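Local coordinates for ribosomal-protein-alanine acetyltransferase (Clostridium acetobutylicum, PDB 3DNS) that probably transfers an acetyl group to the N-terminal alanine of a ribosomal protein, this chain being the N-terminal domain of a longer RimJ-type acetyltransferase, at residues 44-49 with 83-88. Residues are numbered along the deposited sequence; the frame is centred on the assembly and turned at random.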
loop_
_atom_site.group_PDB
_atom_site.type_symbol
_atom_site.label_atom_id
_atom_site.label_comp_id
_atom_site.label_asym_id
_atom_site.label_seq_id
_atom_site.Cartn_x
_atom_site.Cartn_y
_atom_site.Cartn_z
ATOM N N ASN A 44 -17.406 -19.810 -21.183
ATOM C CA ASN A 44 -17.907 -18.464 -21.479
ATOM C C ASN A 44 -16.829 -17.488 -21.889
ATOM O O ASN A 44 -17.113 -16.337 -22.255
ATOM C CB ASN A 44 -18.706 -17.934 -20.288
ATOM C CG ASN A 44 -19.996 -18.722 -20.057
ATOM O OD1 ASN A 44 -20.427 -18.913 -18.939
ATOM N ND2 ASN A 44 -20.601 -19.164 -21.116
ATOM N N ARG A 45 -15.593 -17.945 -21.833
ATOM C CA ARG A 45 -14.410 -17.114 -22.102
ATOM C C ARG A 45 -14.507 -15.825 -21.272
ATOM O O ARG A 45 -14.284 -14.722 -21.777
ATOM C CB ARG A 45 -14.240 -16.848 -23.625
ATOM C CG ARG A 45 -14.125 -18.117 -24.519
ATOM C CD ARG A 45 -14.213 -17.803 -26.032
ATOM N NE ARG A 45 -13.020 -17.052 -26.353
ATOM C CZ ARG A 45 -12.886 -16.105 -27.277
ATOM N NH1 ARG A 45 -13.885 -15.752 -28.092
ATOM N NH2 ARG A 45 -11.720 -15.470 -27.349
ATOM N N PHE A 46 -14.888 -15.991 -20.008
ATOM C CA PHE A 46 -15.302 -14.870 -19.137
ATOM C C PHE A 46 -14.382 -14.853 -17.921
ATOM O O PHE A 46 -14.098 -15.896 -17.338
ATOM C CB PHE A 46 -16.773 -15.036 -18.738
ATOM C CG PHE A 46 -17.263 -14.031 -17.682
ATOM C CD1 PHE A 46 -17.434 -12.702 -18.003
ATOM C CD2 PHE A 46 -17.518 -14.434 -16.400
ATOM C CE1 PHE A 46 -17.830 -11.773 -17.084
ATOM C CE2 PHE A 46 -17.933 -13.513 -15.446
ATOM C CZ PHE A 46 -18.096 -12.170 -15.796
ATOM N N CYS A 47 -13.869 -13.682 -17.576
ATOM C CA CYS A 47 -13.065 -13.509 -16.383
ATOM C C CYS A 47 -13.505 -12.264 -15.684
ATOM O O CYS A 47 -13.499 -11.205 -16.310
ATOM C CB CYS A 47 -11.569 -13.359 -16.715
ATOM S SG CYS A 47 -10.555 -13.188 -15.224
HETATM N N MSE A 48 -13.853 -12.382 -14.386
HETATM C CA MSE A 48 -14.256 -11.248 -13.529
HETATM C C MSE A 48 -13.326 -11.255 -12.344
HETATM O O MSE A 48 -13.157 -12.297 -11.734
HETATM C CB MSE A 48 -15.707 -11.347 -13.018
HETATM C CG MSE A 48 -16.075 -10.276 -12.027
HETATM SE SE MSE A 48 -18.031 -9.951 -11.974
HETATM C CE MSE A 48 -18.488 -11.727 -11.307
ATOM N N PHE A 49 -12.705 -10.111 -12.067
ATOM C CA PHE A 49 -11.837 -9.972 -10.887
ATOM C C PHE A 49 -12.061 -8.704 -10.100
ATOM O O PHE A 49 -12.625 -7.713 -10.605
ATOM C CB PHE A 49 -10.374 -10.084 -11.238
ATOM C CG PHE A 49 -9.860 -9.054 -12.197
ATOM C CD1 PHE A 49 -9.276 -7.912 -11.744
ATOM C CD2 PHE A 49 -9.884 -9.281 -13.562
ATOM C CE1 PHE A 49 -8.729 -6.992 -12.634
ATOM C CE2 PHE A 49 -9.341 -8.360 -14.446
ATOM C CZ PHE A 49 -8.773 -7.206 -13.954
ATOM N N LYS A 83 -14.502 -11.574 -22.577
ATOM C CA LYS A 83 -15.098 -10.557 -21.761
ATOM C C LYS A 83 -14.434 -10.557 -20.402
ATOM O O LYS A 83 -14.284 -11.610 -19.755
ATOM C CB LYS A 83 -16.595 -10.833 -21.605
ATOM C CG LYS A 83 -17.377 -9.812 -20.780
ATOM C CD LYS A 83 -17.421 -8.434 -21.389
ATOM C CE LYS A 83 -17.704 -7.343 -20.284
ATOM N NZ LYS A 83 -19.050 -7.496 -19.711
ATOM N N VAL A 84 -13.981 -9.371 -20.008
ATOM C CA VAL A 84 -13.404 -9.130 -18.737
ATOM C C VAL A 84 -14.271 -8.107 -17.943
ATOM O O VAL A 84 -14.643 -7.035 -18.445
ATOM C CB VAL A 84 -11.954 -8.612 -18.898
ATOM C CG1 VAL A 84 -11.379 -8.172 -17.564
ATOM C CG2 VAL A 84 -11.035 -9.704 -19.584
ATOM N N ASN A 85 -14.585 -8.457 -16.708
ATOM C CA ASN A 85 -15.155 -7.516 -15.730
ATOM C C ASN A 85 -14.243 -7.276 -14.520
ATOM O O ASN A 85 -13.570 -8.157 -14.061
ATOM C CB ASN A 85 -16.509 -7.987 -15.212
ATOM C CG ASN A 85 -17.593 -7.711 -16.180
ATOM O OD1 ASN A 85 -17.687 -8.389 -17.209
ATOM N ND2 ASN A 85 -18.381 -6.665 -15.909
ATOM N N ILE A 86 -14.266 -6.045 -14.039
ATOM C CA ILE A 86 -13.410 -5.552 -12.943
ATOM C C ILE A 86 -14.320 -4.879 -11.889
ATOM O O ILE A 86 -15.150 -4.026 -12.194
ATOM C CB ILE A 86 -12.376 -4.566 -13.391
ATOM C CG1 ILE A 86 -11.654 -5.104 -14.654
ATOM C CG2 ILE A 86 -11.411 -4.317 -12.193
ATOM C CD1 ILE A 86 -10.391 -4.254 -15.244
ATOM N N ILE A 87 -14.174 -5.361 -10.659
ATOM C CA ILE A 87 -14.834 -4.843 -9.474
ATOM C C ILE A 87 -13.776 -4.074 -8.717
ATOM O O ILE A 87 -12.709 -4.618 -8.366
ATOM C CB ILE A 87 -15.278 -6.005 -8.559
ATOM C CG1 ILE A 87 -16.183 -7.000 -9.303
ATOM C CG2 ILE A 87 -15.943 -5.447 -7.306
ATOM C CD1 ILE A 87 -16.535 -8.225 -8.545
ATOM N N VAL A 88 -14.084 -2.816 -8.433
ATOM C CA VAL A 88 -13.198 -1.913 -7.683
ATOM C C VAL A 88 -14.003 -1.053 -6.723
ATOM O O VAL A 88 -15.150 -0.667 -6.998
ATOM C CB VAL A 88 -12.395 -0.927 -8.584
ATOM C CG1 VAL A 88 -11.345 -1.623 -9.347
ATOM C CG2 VAL A 88 -13.293 -0.169 -9.539
#
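Starting at CB, the side chain of N85 lies on the face of the sheet that also carries F46, M48 and K83. N85 CB packs 3.9 Å from M48 CG, with the selenium of this selenomethionine only slightly farther. Because chi1 of -79° sets CG beside the backbone N, the amide leans back toward F46, and N85 OD1 reaches the edge of that ring, near its plane, 3.4 Å from F46 CE1; ring and amide planes are 55° apart. The hydrogen bond that N85 OD1 accepts comes from K83 NZ at 3.0 Å, in the carbonyl plane and on a lone pair, while K83 NZ forms a salt bridge with E105 and N85 ND2 donates to the same carboxylate. K83 attains this position by bending at chi2 and chi4, its CG passing alongside F46 CD1.

The strands run parallel, their axes nearly aligned, as expected for the beta-alpha-beta crossover through helix 61-78 in this GNAT-type fold. C47 and F49 each donate and accept: the F49 N to N85 O bond is 2.9 Å, and I87 N returns to F49 O at 2.8 Å, nearly straight.

On the face toward the helix, F49 takes the crowded chi1 position (61°), which lays its ring alongside I86, with F49 CZ 3.6 Å from I86 CD1, and brings F49 CE2 to V84 CG1. F71 meets this ring edge-to-face, and M72 touches both F49 and V84.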